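Local coordinates for protein protease Do-like 8, chloroplastic (Arabidopsis thaliana, PDB 4IC6) that probably cleaves proteins as a chloroplast serine endopeptidase of the Deg/HtrA family, pairing a trypsin-like protease domain with a PDZ domain, at residues A313-P318 and D330-G335; V102-S107 and K112-K117. The protein carries 1 engineered substitution. All coordinates share one frame; numbering follows the deposited sequence.

Contact 1: A313-P318 and D330-G335; sequences AVDDKP and DEYSVG
Y332 meets D315 in a side-chain hydrogen bond that ties the loop following helix 322-329 to the tight turn closing a beta hairpin in the PDZ domain. The turn is type II', running from V314 to K317 between strands 310-314 and 317-318. V314 N gives a 3.0 Å bond to K317 O, while the return bond from K317 N to V314 O is weak. D315 takes the first corner with a positive phi, unusual for a residue with a side chain.

The loop reaches the hairpin through one long side chain, that of Y332, whose hydroxyl does most of the touching. D315 OD2 lies at the ring edge, near the ring plane, and accepts the hydrogen bond from Y332 OH at 2.4 Å; so short a length is doubtful and says nothing firm about strength. The carboxylate is turned 68° from the ring, and D315 CG sits anti to its carbonyl carbon (chi1 -72°), a setting that sends the acid toward the incoming phenol. Its other oxygen, OD1, accepts from the backbone N of T339, so one aspartate joins turn, loop and strand 337-344.

V314 supplies the apolar flank. Its CG1 comes obliquely to within 3.8 Å of Y332 CE2; a branched valine suits this buried place, where it also packs on L325 and V338. K317, bent at chi3 (97°), brings CE and NZ each to 3.7 Å from Y332 OH, with NZ oblique to the ring. Tyrosine fits because it offers apolar carbons to the valine and a donor to the acid at its far end. With both carboxylate oxygens engaged, D315 is held from two directions; K317 NZ, 5.6 Å from D315 OD2, is too far for a salt bridge, though its charge may slightly favour the carboxylate.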
loop_
_atom_site.group_PDB
_atom_site.type_symbol
_atom_site.label_atom_id
_atom_site.label_comp_id
_atom_site.label_asym_id
_atom_site.label_seq_id
_atom_site.Cartn_x
_atom_site.Cartn_y
_atom_site.Cartn_z
ATOM N N ALA A 313 -43.382 10.498 6.284
ATOM C CA ALA A 313 -43.942 11.451 7.229
ATOM C C ALA A 313 -43.893 10.929 8.672
ATOM O O ALA A 313 -44.172 9.761 8.926
ATOM C CB ALA A 313 -45.382 11.778 6.840
ATOM N N VAL A 314 -43.553 11.807 9.606
ATOM C CA VAL A 314 -43.720 11.499 11.024
ATOM C C VAL A 314 -44.944 12.235 11.559
ATOM O O VAL A 314 -44.928 13.462 11.703
ATOM C CB VAL A 314 -42.479 11.879 11.849
ATOM C CG1 VAL A 314 -42.745 11.671 13.349
ATOM C CG2 VAL A 314 -41.281 11.069 11.396
ATOM N N ASP A 315 -45.992 11.482 11.877
ATOM C CA ASP A 315 -47.263 12.097 12.218
ATOM C C ASP A 315 -47.759 12.794 10.952
ATOM O O ASP A 315 -48.162 12.139 9.986
ATOM C CB ASP A 315 -47.093 13.107 13.365
ATOM C CG ASP A 315 -46.821 12.439 14.707
ATOM O OD1 ASP A 315 -47.227 11.272 14.871
ATOM O OD2 ASP A 315 -46.204 13.076 15.598
ATOM N N ASP A 316 -47.691 14.122 10.952
ATOM C CA ASP A 316 -48.118 14.907 9.801
ATOM C C ASP A 316 -46.932 15.349 8.942
ATOM O O ASP A 316 -46.974 15.255 7.716
ATOM C CB ASP A 316 -48.937 16.116 10.256
ATOM N N LYS A 317 -45.876 15.816 9.604
ATOM C CA LYS A 317 -44.746 16.485 8.952
ATOM C C LYS A 317 -43.928 15.610 8.004
ATOM O O LYS A 317 -43.388 14.580 8.410
ATOM C CB LYS A 317 -43.835 17.124 10.009
ATOM C CG LYS A 317 -43.478 16.200 11.166
ATOM C CD LYS A 317 -42.907 16.963 12.360
ATOM C CE LYS A 317 -43.978 17.256 13.403
ATOM N NZ LYS A 317 -43.390 17.833 14.648
ATOM N N PRO A 318 -43.814 16.047 6.736
ATOM C CA PRO A 318 -43.141 15.314 5.656
ATOM C C PRO A 318 -41.646 15.122 5.894
ATOM O O PRO A 318 -40.974 16.004 6.435
ATOM C CB PRO A 318 -43.360 16.215 4.431
ATOM C CG PRO A 318 -43.503 17.594 5.011
ATOM C CD PRO A 318 -44.265 17.380 6.294
ATOM N N ASP A 330 -35.363 14.228 16.670
ATOM C CA ASP A 330 -34.587 14.838 17.749
ATOM C C ASP A 330 -35.360 15.905 18.538
ATOM O O ASP A 330 -34.897 16.359 19.587
ATOM C CB ASP A 330 -33.279 15.412 17.212
ATOM N N GLU A 331 -36.533 16.299 18.040
ATOM C CA GLU A 331 -37.341 17.315 18.717
ATOM C C GLU A 331 -38.482 16.708 19.532
ATOM O O GLU A 331 -39.138 17.400 20.319
ATOM C CB GLU A 331 -37.865 18.360 17.723
ATOM C CG GLU A 331 -36.851 19.461 17.375
ATOM C CD GLU A 331 -36.862 20.619 18.371
ATOM O OE1 GLU A 331 -37.888 21.332 18.445
ATOM O OE2 GLU A 331 -35.847 20.820 19.077
ATOM N N TYR A 332 -38.711 15.413 19.347
ATOM C CA TYR A 332 -39.643 14.668 20.188
ATOM C C TYR A 332 -38.985 14.253 21.507
ATOM O O TYR A 332 -37.776 14.423 21.700
ATOM C CB TYR A 332 -40.129 13.419 19.460
ATOM C CG TYR A 332 -41.203 13.666 18.435
ATOM C CD1 TYR A 332 -42.540 13.640 18.793
ATOM C CD2 TYR A 332 -40.881 13.911 17.107
ATOM C CE1 TYR A 332 -43.534 13.855 17.861
ATOM C CE2 TYR A 332 -41.877 14.128 16.159
ATOM C CZ TYR A 332 -43.196 14.101 16.546
ATOM O OH TYR A 332 -44.191 14.312 15.623
ATOM N N SER A 333 -39.783 13.698 22.411
ATOM C CA SER A 333 -39.270 13.196 23.682
ATOM C C SER A 333 -39.419 11.681 23.792
ATOM O O SER A 333 -40.294 11.079 23.163
ATOM C CB SER A 333 -40.016 13.835 24.869
ATOM O OG SER A 333 -40.067 15.242 24.751
ATOM N N VAL A 334 -38.601 11.081 24.652
ATOM C CA VAL A 334 -38.628 9.638 24.869
ATOM C C VAL A 334 -40.029 9.048 25.102
ATOM O O VAL A 334 -40.343 7.966 24.620
ATOM C CB VAL A 334 -37.606 9.222 25.960
ATOM C CG1 VAL A 334 -37.936 7.856 26.533
ATOM C CG2 VAL A 334 -36.190 9.252 25.370
ATOM N N GLY A 335 -40.902 9.744 25.806
ATOM C CA GLY A 335 -42.251 9.206 25.918
ATOM C C GLY A 335 -43.029 8.994 24.608
ATOM O O GLY A 335 -43.819 8.048 24.456
#

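Contact 2: V102-S107 and K112-K117; sequences VNILAS and KNFEGK
I104 and F114 pack against each other at about a right angle, with I104 CD1 3.9 Å from F114 CD2, filling the close-packed face of two antiparallel strands with bulky apolar groups. V102 shares this face and rests, like I104, on V43; its CG2 lies 3.9 Å from G116 CA, and glycine leaves it room where a beta carbon would collide. F114 continues the apolar layer onto V132, A134 and L138. K112 carries the same face outward, its CD covering A106 CB at 4.1 Å while its ammonium pairs with D108. V102 and F114 bond both ways, as do I104 and K112; V102 N to F114 O is 2.7 Å and nearly straight. Strands 98-105 and 111-122 thus form a beta hairpin within the first barrel of the trypsin-like protease fold. The other face is polar: N103 is buried and bonded, whereas its pair mate N113 is exposed, their amide planes turned 48° from each other. Asparagine suits N103 by serving two partners: OD1 accepts from N44 ND2, and ND2 gives a weak bond to K112 O. An alanine here would probably leave the N44 amide without that acceptor and strip K112 O of its weak second donor. N113 packs on N273 of a second subunit, within its PDZ range.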
loop_
_atom_site.group_PDB
_atom_site.type_symbol
_atom_site.label_atom_id
_atom_site.label_comp_id
_atom_site.label_asym_id
_atom_site.label_seq_id
_atom_site.Cartn_x
_atom_site.Cartn_y
_atom_site.Cartn_z
ATOM N N VAL A 102 -5.327 23.760 27.202
ATOM C CA VAL A 102 -5.834 24.693 26.209
ATOM C C VAL A 102 -4.957 25.934 26.077
ATOM O O VAL A 102 -4.687 26.633 27.064
ATOM C CB VAL A 102 -7.279 25.120 26.516
ATOM C CG1 VAL A 102 -7.808 26.005 25.414
ATOM C CG2 VAL A 102 -8.180 23.880 26.702
ATOM N N ASN A 103 -4.509 26.203 24.854
ATOM C CA ASN A 103 -3.709 27.390 24.578
ATOM C C ASN A 103 -4.511 28.467 23.866
ATOM O O ASN A 103 -5.081 28.230 22.813
ATOM C CB ASN A 103 -2.466 27.043 23.758
ATOM C CG ASN A 103 -1.337 26.551 24.614
ATOM O OD1 ASN A 103 -0.841 25.434 24.425
ATOM N ND2 ASN A 103 -0.922 27.375 25.578
ATOM N N ILE A 104 -4.513 29.662 24.443
ATOM C CA ILE A 104 -5.280 30.781 23.923
ATOM C C ILE A 104 -4.410 32.007 23.638
ATOM O O ILE A 104 -3.672 32.495 24.511
ATOM C CB ILE A 104 -6.368 31.197 24.917
ATOM C CG1 ILE A 104 -7.013 29.960 25.543
ATOM C CG2 ILE A 104 -7.385 32.103 24.239
ATOM C CD1 ILE A 104 -8.269 30.252 26.327
ATOM N N LEU A 105 -4.528 32.516 22.418
ATOM C CA LEU A 105 -3.793 33.694 21.971
ATOM C C LEU A 105 -4.312 34.966 22.649
ATOM O O LEU A 105 -5.488 35.327 22.504
ATOM C CB LEU A 105 -3.920 33.836 20.451
ATOM C CG LEU A 105 -3.054 34.900 19.765
ATOM C CD1 LEU A 105 -1.562 34.597 19.948
ATOM C CD2 LEU A 105 -3.407 34.990 18.283
ATOM N N ALA A 106 -3.434 35.641 23.385
ATOM C CA ALA A 106 -3.782 36.911 24.005
ATOM C C ALA A 106 -3.423 38.079 23.089
ATOM O O ALA A 106 -2.805 37.893 22.037
ATOM C CB ALA A 106 -3.091 37.057 25.345
ATOM N N SER A 107 -3.807 39.285 23.503
ATOM C CA SER A 107 -3.555 40.495 22.721
ATOM C C SER A 107 -2.068 40.829 22.600
ATOM O O SER A 107 -1.654 41.493 21.644
ATOM C CB SER A 107 -4.319 41.672 23.305
ATOM N N LYS A 112 -1.264 31.780 25.917
ATOM C CA LYS A 112 -1.249 31.462 27.338
ATOM C C LYS A 112 -1.953 30.121 27.590
ATOM O O LYS A 112 -2.909 29.777 26.891
ATOM C CB LYS A 112 -1.924 32.586 28.128
ATOM C CG LYS A 112 -0.960 33.631 28.732
ATOM C CD LYS A 112 -0.682 34.819 27.800
ATOM C CE LYS A 112 0.099 35.915 28.542
ATOM N NZ LYS A 112 0.710 36.948 27.649
ATOM N N ASN A 113 -1.496 29.374 28.593
ATOM C CA ASN A 113 -1.961 27.999 28.816
ATOM C C ASN A 113 -2.999 27.848 29.943
ATOM O O ASN A 113 -2.869 28.464 31.001
ATOM C CB ASN A 113 -0.756 27.088 29.088
ATOM C CG ASN A 113 -1.127 25.618 29.140
ATOM O OD1 ASN A 113 -1.519 25.026 28.133
ATOM N ND2 ASN A 113 -0.973 25.011 30.314
ATOM N N PHE A 114 -4.024 27.025 29.713
ATOM C CA PHE A 114 -5.090 26.795 30.701
ATOM C C PHE A 114 -5.511 25.341 30.781
ATOM O O PHE A 114 -5.505 24.629 29.780
ATOM C CB PHE A 114 -6.331 27.627 30.367
ATOM C CG PHE A 114 -6.090 29.097 30.413
ATOM C CD1 PHE A 114 -6.152 29.777 31.618
ATOM C CD2 PHE A 114 -5.764 29.796 29.263
ATOM C CE1 PHE A 114 -5.914 31.136 31.677
ATOM C CE2 PHE A 114 -5.522 31.158 29.314
ATOM C CZ PHE A 114 -5.597 31.829 30.528
ATOM N N GLU A 115 -5.893 24.902 31.971
ATOM C CA GLU A 115 -6.487 23.589 32.128
ATOM C C GLU A 115 -7.850 23.592 31.460
ATOM O O GLU A 115 -8.631 24.527 31.649
ATOM C CB GLU A 115 -6.675 23.262 33.607
ATOM C CG GLU A 115 -5.410 22.934 34.328
ATOM C CD GLU A 115 -5.690 22.496 35.747
ATOM O OE1 GLU A 115 -6.654 23.029 36.341
ATOM O OE2 GLU A 115 -4.971 21.606 36.248
ATOM N N GLY A 116 -8.134 22.556 30.676
ATOM C CA GLY A 116 -9.444 22.392 30.071
ATOM C C GLY A 116 -10.236 21.302 30.777
ATOM O O GLY A 116 -9.930 20.115 30.647
ATOM N N LYS A 117 -11.261 21.697 31.528
ATOM C CA LYS A 117 -12.076 20.719 32.243
ATOM C C LYS A 117 -13.227 20.292 31.366
ATOM O O LYS A 117 -13.809 21.117 30.652
ATOM C CB LYS A 117 -12.596 21.298 33.561
ATOM C CG LYS A 117 -11.477 21.754 34.483
ATOM C CD LYS A 117 -11.982 22.115 35.873
ATOM C CE LYS A 117 -10.808 22.247 36.858
ATOM N NZ LYS A 117 -11.227 22.802 38.183
#

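Contact 2 comes first along the chain, in the protease domain, and contact 1 follows in the PDZ domain. Their centres are 41 Å apart and their nearest atoms about 24 Å, on opposite sides of the chain's centre, so they neither touch nor share a sheet. Residues 102-107 and 112-117 join neighbouring strands of a six-stranded antiparallel barrel, whereas 313-318 and 330-335 bring a hairpin turn to the loop after helix 322-329, which lies between them in sequence. Within the chain each is local to its own domain, but contact 2 also touches a neighbouring subunit's PDZ range. This is consistent with the modular build of HtrA proteases, whose protease and PDZ domains fold as separate units.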